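O-ureido-L-serine synthase (Streptomyces lavendulae, PDB 3X43) joins hydroxyurea to O-acetyl-L-serine to make O-ureido-L-serine for D-cycloserine biosynthesis, using pyridoxal 5'-phosphate, and also forms cysteine from sulfide. Local coordinates at residues V99-L104 against G294-S299; G177-L182 against F226-L231; L201-A206 against Q220-N225; G259-I264 against F301-V306. All coordinates share one frame; numbering follows the deposited sequence.

Contact 1 (V99-L104 against G294-S299); sequences VERRKL and GERYLS
R101 reaches across to R296 and Y297 with the far half of its side chain. CB and CG stay on the helix side, short of the facing loop. The chain then bends at chi2 (69°) and turns in toward the loop. NE comes 4.5 Å from R296 CD; it is buried and has no polar partner in the model. CZ stands 3.7 Å from R296 O. NH1 is closer, 2.9 Å from R296 O, but the angle is too poor for a hydrogen bond. R101 NH2 comes obliquely to the Y297 ring, 3.7 Å from Y297 CE1. The guanidinium and ring planes are 77° apart. R101 CZ is 5.1 Å from the Y297 ring centroid, a long distance, so any cation-pi attraction is weak at most. Y297 OH bonds to D292, and Y297 touches the bound cofactor.

R296 has its polar end held by other partners. Its NE forms a salt bridge with E295 of the second subunit, and NH1 bonds to G39 O and to N73, a cofactor-binding residue. L104 CD2 packs 4.5 Å from R296 NE. On the exposed side, S299 OG gives E100 OE2 a weak hydrogen bond, doubtful because OE2 sits too close to a neighbour in the model. The contact joins helix 99-107 to the loop after strand 284-290, and I76 of helix 73-85 touches both L104 and R296.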
loop_
_atom_site.group_PDB
_atom_site.type_symbol
_atom_site.label_atom_id
_atom_site.label_comp_id
_atom_site.label_asym_id
_atom_site.label_seq_id
_atom_site.Cartn_x
_atom_site.Cartn_y
_atom_site.Cartn_z
ATOM N N VAL B 99 8.799 -15.954 32.797
ATOM C CA VAL B 99 7.458 -16.522 32.744
ATOM C C VAL B 99 6.596 -15.823 31.695
ATOM O O VAL B 99 5.512 -16.299 31.353
ATOM C CB VAL B 99 6.760 -16.439 34.126
ATOM C CG1 VAL B 99 6.000 -15.125 34.264
ATOM C CG2 VAL B 99 5.822 -17.620 34.298
ATOM N N GLU B 100 7.085 -14.693 31.187
ATOM C CA GLU B 100 6.362 -13.935 30.171
ATOM C C GLU B 100 6.515 -14.606 28.808
ATOM O O GLU B 100 5.547 -14.724 28.054
ATOM C CB GLU B 100 6.883 -12.494 30.109
ATOM C CG GLU B 100 8.395 -12.372 29.969
ATOM C CD GLU B 100 8.957 -11.170 30.711
ATOM O OE1 GLU B 100 9.560 -10.287 30.057
ATOM O OE2 GLU B 100 8.792 -11.112 31.948
ATOM N N ARG B 101 7.734 -15.044 28.498
ATOM C CA ARG B 101 8.017 -15.721 27.236
ATOM C C ARG B 101 7.291 -17.059 27.261
ATOM O O ARG B 101 7.204 -17.759 26.251
ATOM C CB ARG B 101 9.524 -15.953 27.076
ATOM C CG ARG B 101 10.105 -15.452 25.758
ATOM C CD ARG B 101 10.097 -13.934 25.702
ATOM N NE ARG B 101 11.203 -13.394 24.917
ATOM C CZ ARG B 101 12.056 -12.471 25.355
ATOM N NH1 ARG B 101 11.936 -11.978 26.582
ATOM N NH2 ARG B 101 13.024 -12.033 24.563
ATOM N N ARG B 102 6.772 -17.400 28.433
ATOM C CA ARG B 102 6.037 -18.639 28.621
ATOM C C ARG B 102 4.558 -18.394 28.345
ATOM O O ARG B 102 3.951 -19.088 27.534
ATOM C CB ARG B 102 6.224 -19.144 30.055
ATOM C CG ARG B 102 6.475 -20.641 30.163
ATOM C CD ARG B 102 6.935 -21.030 31.560
ATOM N NE ARG B 102 8.387 -20.946 31.699
ATOM C CZ ARG B 102 9.060 -21.351 32.772
ATOM N NH1 ARG B 102 10.380 -21.235 32.810
ATOM N NH2 ARG B 102 8.413 -21.872 33.806
ATOM N N LYS B 103 3.986 -17.400 29.017
ATOM C CA LYS B 103 2.574 -17.061 28.845
ATOM C C LYS B 103 2.268 -16.713 27.390
ATOM O O LYS B 103 1.177 -16.995 26.890
ATOM C CB LYS B 103 2.199 -15.878 29.743
ATOM C CG LYS B 103 2.671 -16.009 31.180
ATOM C CD LYS B 103 2.496 -14.703 31.941
ATOM C CE LYS B 103 1.147 -14.650 32.636
ATOM N NZ LYS B 103 1.283 -14.321 34.078
ATOM N N LEU B 104 3.236 -16.093 26.722
ATOM C CA LEU B 104 3.083 -15.703 25.329
ATOM C C LEU B 104 2.804 -16.917 24.456
ATOM O O LEU B 104 1.902 -16.896 23.619
ATOM C CB LEU B 104 4.346 -15.002 24.835
ATOM C CG LEU B 104 4.189 -13.701 24.040
ATOM C CD1 LEU B 104 2.720 -13.412 23.754
ATOM C CD2 LEU B 104 4.820 -12.561 24.829
ATOM N N GLY B 294 10.179 -3.912 21.797
ATOM C CA GLY B 294 10.786 -3.890 23.114
ATOM C C GLY B 294 9.801 -4.294 24.197
ATOM O O GLY B 294 10.185 -4.471 25.352
ATOM N N GLU B 295 8.532 -4.456 23.831
ATOM C CA GLU B 295 7.511 -4.808 24.807
ATOM C C GLU B 295 7.688 -6.156 25.503
ATOM O O GLU B 295 7.166 -6.351 26.594
ATOM C CB GLU B 295 6.119 -4.743 24.177
ATOM C CG GLU B 295 4.998 -4.764 25.207
ATOM C CD GLU B 295 3.852 -3.828 24.868
ATOM O OE1 GLU B 295 2.806 -3.893 25.549
ATOM O OE2 GLU B 295 3.993 -3.025 23.923
ATOM N N ARG B 296 8.401 -7.095 24.895
ATOM C CA ARG B 296 8.588 -8.381 25.561
ATOM C C ARG B 296 9.897 -8.437 26.342
ATOM O O ARG B 296 10.362 -9.517 26.701
ATOM C CB ARG B 296 8.519 -9.549 24.559
ATOM C CG ARG B 296 9.391 -9.433 23.325
ATOM C CD ARG B 296 8.999 -10.498 22.289
ATOM N NE ARG B 296 7.566 -10.471 21.996
ATOM C CZ ARG B 296 7.031 -10.715 20.800
ATOM N NH1 ARG B 296 7.802 -11.008 19.764
ATOM N NH2 ARG B 296 5.716 -10.652 20.636
ATOM N N TYR B 297 10.467 -7.263 26.623
ATOM C CA TYR B 297 11.731 -7.160 27.350
ATOM C C TYR B 297 11.611 -6.513 28.728
ATOM O O TYR B 297 12.612 -6.328 29.419
ATOM C CB TYR B 297 12.738 -6.361 26.523
ATOM C CG TYR B 297 13.214 -7.092 25.296
ATOM C CD1 TYR B 297 14.275 -7.996 25.373
ATOM C CD2 TYR B 297 12.579 -6.916 24.067
ATOM C CE1 TYR B 297 14.692 -8.709 24.255
ATOM C CE2 TYR B 297 12.993 -7.628 22.944
ATOM C CZ TYR B 297 14.047 -8.521 23.043
ATOM O OH TYR B 297 14.470 -9.218 21.932
ATOM N N LEU B 298 10.393 -6.178 29.134
ATOM C CA LEU B 298 10.178 -5.522 30.418
ATOM C C LEU B 298 10.837 -6.216 31.608
ATOM O O LEU B 298 11.049 -5.593 32.648
ATOM C CB LEU B 298 8.679 -5.366 30.684
ATOM C CG LEU B 298 7.832 -4.626 29.635
ATOM C CD1 LEU B 298 6.637 -3.973 30.317
ATOM C CD2 LEU B 298 8.666 -3.571 28.920
ATOM N N SER B 299 11.169 -7.494 31.459
ATOM C CA SER B 299 11.795 -8.236 32.544
ATOM C C SER B 299 13.193 -8.716 32.204
ATOM O O SER B 299 13.557 -9.848 32.518
ATOM C CB SER B 299 10.927 -9.430 32.929
ATOM O OG SER B 299 9.781 -8.996 33.640
#

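Contact 2 (G177-L182 against F226-L231); sequences GTTGTL and FVPGVL. With PLP (pyridoxal-5'-phosphate), chain J.
Van der Waals packing carries this contact, and T179 takes the largest share. Its OG1 lies 3.3 Å from V230 CG1 and 3.4 Å from L231 CB. With CG2 anti to the carbonyl carbon, the methyl goes to the proline, 3.7 Å from P228 CG. The T178 carbonyl meets the same loop: its O is 3.4 Å from P228 CB. Further along the helix, L182 CD2 touches L231 CD1 at 4.1 Å.

The segment 177-182 is the glycine-rich phosphate-binding loop of this cofactor-dependent family. It lies before and on the first turn of helix 180-192, where the helix dipole probably favours an anion. The polar bonds run to the cofactor phosphate or stay within this segment. G177 N donates to O3P of the cofactor at 3.1 Å (167°). O1P takes T178 N and T178 OG1, and O2P takes T181 N and T181 OG1. The T179 N bond to O3P is weak. T179 OG1 gives its hydrogen bond to T178 O, very short in the model.

T178 OG1 also accepts from G180 N at 3.2 Å, which makes an ST turn, and N148 is a further partner. Loop 226-231 has a type I turn closed by L231 N to P228 O.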
loop_
_atom_site.group_PDB
_atom_site.type_symbol
_atom_site.label_atom_id
_atom_site.label_comp_id
_atom_site.label_asym_id
_atom_site.label_seq_id
_atom_site.Cartn_x
_atom_site.Cartn_y
_atom_site.Cartn_z
ATOM N N GLY B 177 21.206 -14.383 14.079
ATOM C CA GLY B 177 20.843 -15.400 15.049
ATOM C C GLY B 177 20.835 -16.662 14.222
ATOM O O GLY B 177 21.729 -17.493 14.330
ATOM N N THR B 178 19.823 -16.794 13.373
ATOM C CA THR B 178 19.736 -17.939 12.488
ATOM C C THR B 178 20.502 -17.560 11.223
ATOM O O THR B 178 20.842 -18.416 10.413
ATOM C CB THR B 178 18.272 -18.257 12.127
ATOM O OG1 THR B 178 17.764 -17.246 11.248
ATOM C CG2 THR B 178 17.411 -18.305 13.381
ATOM N N THR B 179 20.779 -16.265 11.086
ATOM C CA THR B 179 21.494 -15.683 9.947
ATOM C C THR B 179 20.660 -15.603 8.666
ATOM O O THR B 179 21.168 -15.218 7.609
ATOM C CB THR B 179 22.827 -16.432 9.625
ATOM O OG1 THR B 179 22.561 -17.619 8.862
ATOM C CG2 THR B 179 23.562 -16.785 10.899
ATOM N N GLY B 180 19.383 -15.957 8.759
ATOM C CA GLY B 180 18.529 -15.891 7.588
ATOM C C GLY B 180 18.417 -14.488 7.001
ATOM O O GLY B 180 18.446 -14.310 5.789
ATOM N N THR B 181 18.287 -13.488 7.862
ATOM C CA THR B 181 18.161 -12.110 7.405
ATOM C C THR B 181 19.404 -11.644 6.654
ATOM O O THR B 181 19.317 -11.165 5.517
ATOM C CB THR B 181 17.924 -11.145 8.585
ATOM O OG1 THR B 181 16.754 -11.547 9.312
ATOM C CG2 THR B 181 17.733 -9.734 8.076
ATOM N N LEU B 182 20.555 -11.793 7.301
ATOM C CA LEU B 182 21.824 -11.373 6.727
ATOM C C LEU B 182 22.126 -12.106 5.432
ATOM O O LEU B 182 22.611 -11.514 4.471
ATOM C CB LEU B 182 22.957 -11.603 7.735
ATOM C CG LEU B 182 24.387 -11.753 7.199
ATOM C CD1 LEU B 182 24.917 -10.408 6.725
ATOM C CD2 LEU B 182 25.278 -12.313 8.300
ATOM N N PHE B 226 26.777 -21.624 18.326
ATOM C CA PHE B 226 27.320 -22.304 17.148
ATOM C C PHE B 226 27.039 -21.510 15.869
ATOM O O PHE B 226 26.378 -20.473 15.909
ATOM C CB PHE B 226 26.711 -23.704 17.030
ATOM C CG PHE B 226 25.251 -23.698 16.685
ATOM C CD1 PHE B 226 24.295 -23.434 17.660
ATOM C CD2 PHE B 226 24.830 -23.948 15.385
ATOM C CE1 PHE B 226 22.940 -23.418 17.346
ATOM C CE2 PHE B 226 23.475 -23.934 15.061
ATOM C CZ PHE B 226 22.529 -23.668 16.047
ATOM N N VAL B 227 27.536 -21.995 14.736
ATOM C CA VAL B 227 27.321 -21.309 13.464
ATOM C C VAL B 227 26.298 -22.028 12.587
ATOM O O VAL B 227 26.505 -23.173 12.187
ATOM C CB VAL B 227 28.635 -21.170 12.670
ATOM C CG1 VAL B 227 28.333 -20.753 11.228
ATOM C CG2 VAL B 227 29.538 -20.148 13.345
ATOM N N PRO B 228 25.174 -21.360 12.281
ATOM C CA PRO B 228 24.119 -21.950 11.448
ATOM C C PRO B 228 24.583 -22.312 10.035
ATOM O O PRO B 228 25.345 -21.573 9.411
ATOM C CB PRO B 228 23.016 -20.885 11.449
ATOM C CG PRO B 228 23.324 -20.006 12.643
ATOM C CD PRO B 228 24.820 -20.003 12.736
ATOM N N GLY B 229 24.110 -23.453 9.539
ATOM C CA GLY B 229 24.487 -23.907 8.213
ATOM C C GLY B 229 23.800 -23.138 7.106
ATOM O O GLY B 229 24.141 -23.275 5.929
ATOM N N VAL B 230 22.821 -22.325 7.479
ATOM C CA VAL B 230 22.103 -21.528 6.500
ATOM C C VAL B 230 22.878 -20.241 6.186
ATOM O O VAL B 230 22.483 -19.464 5.315
ATOM C CB VAL B 230 20.676 -21.197 7.012
ATOM C CG1 VAL B 230 20.558 -19.723 7.385
ATOM C CG2 VAL B 230 19.661 -21.573 5.957
ATOM N N LEU B 231 23.997 -20.044 6.880
ATOM C CA LEU B 231 24.826 -18.856 6.704
ATOM C C LEU B 231 25.760 -18.877 5.498
ATOM O O LEU B 231 26.380 -19.890 5.190
ATOM C CB LEU B 231 25.652 -18.616 7.973
ATOM C CG LEU B 231 26.823 -17.626 7.871
ATOM C CD1 LEU B 231 26.320 -16.239 7.543
ATOM C CD2 LEU B 231 27.578 -17.611 9.171
HETATM N N1 PLP J . 17.185 -10.275 16.993
HETATM C C2 PLP J . 16.082 -10.934 17.547
HETATM C C2A PLP J . 15.389 -10.411 18.787
HETATM C C3 PLP J . 15.654 -12.071 16.920
HETATM O O3 PLP J . 14.563 -12.726 17.359
HETATM C C4 PLP J . 16.350 -12.523 15.768
HETATM C C4A PLP J . 15.814 -13.803 15.004
HETATM C C5 PLP J . 17.473 -11.796 15.282
HETATM C C6 PLP J . 17.846 -10.694 15.902
HETATM C C5A PLP J . 18.398 -12.294 14.174
HETATM O O4P PLP J . 17.743 -12.488 12.914
HETATM P P PLP J . 18.087 -13.697 11.933
HETATM O O1P PLP J . 17.761 -14.923 12.657
HETATM O O2P PLP J . 17.264 -13.536 10.740
HETATM O O3P PLP J . 19.511 -13.599 11.619
#

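Contact 3 (L201-A206 against Q220-N225); sequences LEPSNA and QGLAPN. With PLP (pyridoxal-5'-phosphate), chain J.
A223 sets its methyl against P203 and A206, and this is the tight part of the contact. A223 CB is 3.5 Å from P203 CD and 3.9 Å from A206 CB. The CG of the same proline adds a looser touch, 4.2 Å from L222 CB. L222 then sends its two branches to different partners. CD1 meets L201 CD1 at 3.7 Å, and the two side chains cross at about a right angle. CD2 lies 3.7 Å from C6 of the cofactor ring. With CG anti to its carbonyl carbon (chi1 -67°), L222 holds CD1 toward the strand residue L201 and CD2 toward the cofactor. G221 O is also close to the ring, 3.4 Å from C5. G221 has a positive phi and no side chain, so its backbone can pass beside the pyridine. In this way the loop forms part of the pocket wall.

The other side is looser. S204 and N205 turn off the strand end and are partly exposed. P224 and N225 are partly exposed too, and their CB atoms point away from the strand segment. Just before them, A223 O accepts hydrogen bonds from H217 and W214.

Strand 197-203 lies between strands 171-175 and 238-242 in the mixed sheet. The L201 side chain leaves the sheet to pack on A268, T269 and T272 of helix 264-279, while L222 touches S265 at the start of that helix.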
loop_
_atom_site.group_PDB
_atom_site.type_symbol
_atom_site.label_atom_id
_atom_site.label_comp_id
_atom_site.label_asym_id
_atom_site.label_seq_id
_atom_site.Cartn_x
_atom_site.Cartn_y
_atom_site.Cartn_z
ATOM N N LEU B 201 27.152 -7.567 12.594
ATOM C CA LEU B 201 27.685 -7.381 13.926
ATOM C C LEU B 201 27.511 -8.612 14.791
ATOM O O LEU B 201 26.632 -9.435 14.554
ATOM C CB LEU B 201 27.017 -6.174 14.592
ATOM C CG LEU B 201 25.558 -6.300 15.030
ATOM C CD1 LEU B 201 25.472 -6.930 16.410
ATOM C CD2 LEU B 201 24.930 -4.925 15.048
ATOM N N GLU B 202 28.366 -8.714 15.802
ATOM C CA GLU B 202 28.352 -9.820 16.748
ATOM C C GLU B 202 28.552 -9.261 18.153
ATOM O O GLU B 202 29.229 -8.248 18.336
ATOM C CB GLU B 202 29.502 -10.777 16.452
ATOM C CG GLU B 202 29.256 -11.759 15.330
ATOM C CD GLU B 202 30.263 -12.890 15.351
ATOM O OE1 GLU B 202 29.866 -14.048 15.635
ATOM O OE2 GLU B 202 31.456 -12.607 15.093
ATOM N N PRO B 203 27.951 -9.903 19.163
ATOM C CA PRO B 203 28.124 -9.411 20.534
ATOM C C PRO B 203 29.621 -9.436 20.885
ATOM O O PRO B 203 30.324 -10.396 20.555
ATOM C CB PRO B 203 27.314 -10.397 21.382
ATOM C CG PRO B 203 26.384 -11.076 20.420
ATOM C CD PRO B 203 27.079 -11.088 19.091
ATOM N N SER B 204 30.104 -8.390 21.552
ATOM C CA SER B 204 31.521 -8.290 21.923
ATOM C C SER B 204 32.137 -9.548 22.544
ATOM O O SER B 204 33.266 -9.926 22.214
ATOM C CB SER B 204 31.728 -7.112 22.869
ATOM O OG SER B 204 32.058 -5.954 22.127
ATOM N N ASN B 205 31.399 -10.192 23.443
ATOM C CA ASN B 205 31.886 -11.401 24.089
ATOM C C ASN B 205 31.713 -12.638 23.204
ATOM O O ASN B 205 32.511 -13.572 23.274
ATOM C CB ASN B 205 31.169 -11.617 25.432
ATOM C CG ASN B 205 29.780 -10.995 25.471
ATOM O OD1 ASN B 205 29.329 -10.374 24.505
ATOM N ND2 ASN B 205 29.095 -11.163 26.596
ATOM N N ALA B 206 30.684 -12.642 22.364
ATOM C CA ALA B 206 30.434 -13.785 21.490
ATOM C C ALA B 206 30.803 -13.541 20.033
ATOM O O ALA B 206 29.954 -13.660 19.150
ATOM C CB ALA B 206 28.971 -14.200 21.584
ATOM N N GLN B 220 19.860 -10.557 23.268
ATOM C CA GLN B 220 18.906 -11.583 22.863
ATOM C C GLN B 220 18.650 -11.680 21.357
ATOM O O GLN B 220 18.578 -10.670 20.650
ATOM C CB GLN B 220 17.579 -11.364 23.595
ATOM C CG GLN B 220 16.872 -12.652 24.012
ATOM C CD GLN B 220 16.201 -12.537 25.374
ATOM O OE1 GLN B 220 15.139 -13.118 25.607
ATOM N NE2 GLN B 220 16.818 -11.784 26.278
ATOM N N GLY B 221 18.504 -12.918 20.889
ATOM C CA GLY B 221 18.250 -13.177 19.485
ATOM C C GLY B 221 19.503 -13.234 18.632
ATOM O O GLY B 221 19.434 -13.552 17.445
ATOM N N LEU B 222 20.648 -12.936 19.231
ATOM C CA LEU B 222 21.902 -12.942 18.495
ATOM C C LEU B 222 22.835 -14.074 18.892
ATOM O O LEU B 222 22.590 -14.797 19.859
ATOM C CB LEU B 222 22.635 -11.614 18.685
ATOM C CG LEU B 222 22.015 -10.343 18.091
ATOM C CD1 LEU B 222 23.080 -9.248 18.025
ATOM C CD2 LEU B 222 21.464 -10.623 16.703
ATOM N N ALA B 223 23.907 -14.194 18.114
ATOM C CA ALA B 223 24.965 -15.182 18.283
ATOM C C ALA B 223 24.692 -16.391 19.172
ATOM O O ALA B 223 24.916 -16.347 20.379
ATOM C CB ALA B 223 26.240 -14.477 18.756
ATOM N N PRO B 224 24.206 -17.493 18.582
ATOM C CA PRO B 224 23.934 -18.702 19.368
ATOM C C PRO B 224 25.281 -19.415 19.570
ATOM O O PRO B 224 26.268 -19.059 18.923
ATOM C CB PRO B 224 22.976 -19.496 18.484
ATOM C CG PRO B 224 23.318 -19.068 17.080
ATOM C CD PRO B 224 23.878 -17.668 17.153
ATOM N N ASN B 225 25.327 -20.419 20.440
ATOM C CA ASN B 225 26.585 -21.123 20.715
ATOM C C ASN B 225 27.222 -21.890 19.550
ATOM O O ASN B 225 28.117 -22.707 19.762
ATOM C CB ASN B 225 26.406 -22.067 21.916
ATOM C CG ASN B 225 25.609 -23.315 21.573
ATOM O OD1 ASN B 225 25.840 -23.954 20.543
ATOM N ND2 ASN B 225 24.664 -23.670 22.442
HETATM N N1 PLP J . 17.185 -10.275 16.993
HETATM C C2 PLP J . 16.082 -10.934 17.547
HETATM C C2A PLP J . 15.389 -10.411 18.787
HETATM C C3 PLP J . 15.654 -12.071 16.920
HETATM O O3 PLP J . 14.563 -12.726 17.359
HETATM C C4 PLP J . 16.350 -12.523 15.768
HETATM C C4A PLP J . 15.814 -13.803 15.004
HETATM C C5 PLP J . 17.473 -11.796 15.282
HETATM C C6 PLP J . 17.846 -10.694 15.902
HETATM C C5A PLP J . 18.398 -12.294 14.174
HETATM O O4P PLP J . 17.743 -12.488 12.914
HETATM P P PLP J . 18.087 -13.697 11.933
HETATM O O1P PLP J . 17.761 -14.923 12.657
HETATM O O2P PLP J . 17.264 -13.536 10.740
HETATM O O3P PLP J . 19.511 -13.599 11.619
#

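Contact 4 (G259-I264 against F301-V306); sequences GIFAGI and FLFDGV
The rings of F261 and F303 meet edge to edge. They come from opposite directions, with F261 CZ 3.8 Å from F303 CZ and in the plane of the F303 ring. F303 CE1 in turn lies in the plane of the F261 ring. L302 CD1 approaches F261 obliquely, 4.4 Å from CE1. The F301 ring is met at its edge: I264 CG2 sits near its plane, 4.1 Å from CE2. A107 of the second subunit packs on both F261 and F303 at the subunit interface.

The contact joins the link between helices 244-258 and 264-279 to the loop after strand 284-290. G263 is the N-cap of helix 264-279, whose second residue, S265, binds the cofactor. Segment 301-306 ends in a type II turn, F303 to V306, with G305 at positive phi.

Aliphatic packing is tightest at I264. Its CD1 is squeezed to 3.3 Å from both CB and CG of L302, closer than usual van der Waals contact. With L302 CG anti to the backbone N (chi1 -165°), its side chain lies alongside I264, the two running in opposite directions. R248 of helix 244-258 bonds to F301 O, and R252 to L302 O and D304 O.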
loop_
_atom_site.group_PDB
_atom_site.type_symbol
_atom_site.label_atom_id
_atom_site.label_comp_id
_atom_site.label_asym_id
_atom_site.label_seq_id
_atom_site.Cartn_x
_atom_site.Cartn_y
_atom_site.Cartn_z
ATOM N N GLY B 259 10.785 7.521 19.632
ATOM C CA GLY B 259 9.457 6.950 19.776
ATOM C C GLY B 259 9.345 5.558 19.182
ATOM O O GLY B 259 8.243 5.037 18.992
ATOM N N ILE B 260 10.489 4.954 18.880
ATOM C CA ILE B 260 10.522 3.609 18.310
ATOM C C ILE B 260 10.971 2.632 19.400
ATOM O O ILE B 260 12.143 2.587 19.761
ATOM C CB ILE B 260 11.486 3.549 17.106
ATOM C CG1 ILE B 260 11.064 4.597 16.072
ATOM C CG2 ILE B 260 11.490 2.141 16.501
ATOM C CD1 ILE B 260 12.008 4.739 14.909
ATOM N N PHE B 261 10.027 1.855 19.919
ATOM C CA PHE B 261 10.308 0.919 20.998
ATOM C C PHE B 261 10.652 -0.479 20.506
ATOM O O PHE B 261 9.765 -1.280 20.209
ATOM C CB PHE B 261 9.100 0.864 21.947
ATOM C CG PHE B 261 9.358 0.124 23.227
ATOM C CD1 PHE B 261 10.604 0.173 23.839
ATOM C CD2 PHE B 261 8.353 -0.628 23.820
ATOM C CE1 PHE B 261 10.842 -0.517 25.026
ATOM C CE2 PHE B 261 8.584 -1.323 25.010
ATOM C CZ PHE B 261 9.826 -1.266 25.608
ATOM N N ALA B 262 11.945 -0.770 20.446
ATOM C CA ALA B 262 12.425 -2.057 19.977
ATOM C C ALA B 262 13.259 -2.733 21.054
ATOM O O ALA B 262 13.437 -2.178 22.135
ATOM C CB ALA B 262 13.243 -1.870 18.723
ATOM N N GLY B 263 13.768 -3.926 20.746
ATOM C CA GLY B 263 14.562 -4.691 21.698
ATOM C C GLY B 263 16.060 -4.444 21.686
ATOM O O GLY B 263 16.520 -3.467 21.099
ATOM N N ILE B 264 16.820 -5.340 22.321
ATOM C CA ILE B 264 18.281 -5.201 22.413
ATOM C C ILE B 264 19.041 -5.309 21.096
ATOM O O ILE B 264 19.914 -4.478 20.812
ATOM C CB ILE B 264 18.916 -6.245 23.389
ATOM C CG1 ILE B 264 17.958 -6.578 24.538
ATOM C CG2 ILE B 264 20.240 -5.725 23.912
ATOM C CD1 ILE B 264 17.441 -5.391 25.285
ATOM N N PHE B 301 17.536 -7.157 31.130
ATOM C CA PHE B 301 18.486 -6.099 31.425
ATOM C C PHE B 301 18.274 -4.808 30.637
ATOM O O PHE B 301 19.010 -3.834 30.813
ATOM C CB PHE B 301 19.919 -6.658 31.305
ATOM C CG PHE B 301 20.737 -6.090 30.179
ATOM C CD1 PHE B 301 21.851 -5.300 30.452
ATOM C CD2 PHE B 301 20.458 -6.416 28.857
ATOM C CE1 PHE B 301 22.683 -4.852 29.428
ATOM C CE2 PHE B 301 21.286 -5.971 27.824
ATOM C CZ PHE B 301 22.403 -5.190 28.111
ATOM N N LEU B 302 17.248 -4.792 29.789
ATOM C CA LEU B 302 16.924 -3.597 29.012
ATOM C C LEU B 302 16.220 -2.624 29.948
ATOM O O LEU B 302 16.174 -1.424 29.694
ATOM C CB LEU B 302 15.994 -3.936 27.844
ATOM C CG LEU B 302 15.788 -2.929 26.696
ATOM C CD1 LEU B 302 14.360 -2.425 26.735
ATOM C CD2 LEU B 302 16.772 -1.764 26.779
ATOM N N PHE B 303 15.668 -3.154 31.034
ATOM C CA PHE B 303 14.974 -2.326 32.010
ATOM C C PHE B 303 15.653 -2.351 33.380
ATOM O O PHE B 303 15.030 -2.081 34.409
ATOM C CB PHE B 303 13.514 -2.763 32.118
ATOM C CG PHE B 303 12.630 -2.125 31.092
ATOM C CD1 PHE B 303 12.582 -2.623 29.793
ATOM C CD2 PHE B 303 11.887 -0.994 31.406
ATOM C CE1 PHE B 303 11.810 -2.000 28.817
ATOM C CE2 PHE B 303 11.111 -0.360 30.442
ATOM C CZ PHE B 303 11.073 -0.863 29.140
ATOM N N ASP B 304 16.940 -2.680 33.377
ATOM C CA ASP B 304 17.725 -2.718 34.601
ATOM C C ASP B 304 18.234 -1.307 34.862
ATOM O O ASP B 304 18.910 -0.710 34.019
ATOM C CB ASP B 304 18.913 -3.673 34.451
ATOM C CG ASP B 304 18.535 -5.120 34.716
ATOM O OD1 ASP B 304 19.407 -6.002 34.551
ATOM O OD2 ASP B 304 17.369 -5.376 35.089
ATOM N N GLY B 305 17.901 -0.776 36.033
ATOM C CA GLY B 305 18.331 0.563 36.375
ATOM C C GLY B 305 17.305 1.592 35.955
ATOM O O GLY B 305 17.639 2.766 35.798
ATOM N N VAL B 306 16.062 1.151 35.760
ATOM C CA VAL B 306 14.973 2.045 35.368
ATOM C C VAL B 306 14.038 2.276 36.549
ATOM O O VAL B 306 13.493 1.328 37.121
ATOM C CB VAL B 306 14.133 1.468 34.200
ATOM C CG1 VAL B 306 12.920 2.351 33.952
ATOM C CG2 VAL B 306 14.974 1.373 32.938
#

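From the N terminus, helix 99-107 opens contact 1, which closes only at 294-299 and ties that helix to the loop after strand 284-290. Within this long loop lies contact 2, opened by the phosphate-binding loop. Contact 3 lies within contact 2 in turn: it ties strand 197-203 to the loop before strand 238-242, just before 226-231 closes contact 2. Both reach the cofactor and meet where G177 O touches P224 CG. Contact 4 opens at 259-264, before contact 1 closes, and ends at 301-306, so the two cross. It ties the link between helices 244-258 and 264-279 to the C-terminal loop. Contacts 1 and 4 share a probable hydrogen bond, G294 N to F261 O.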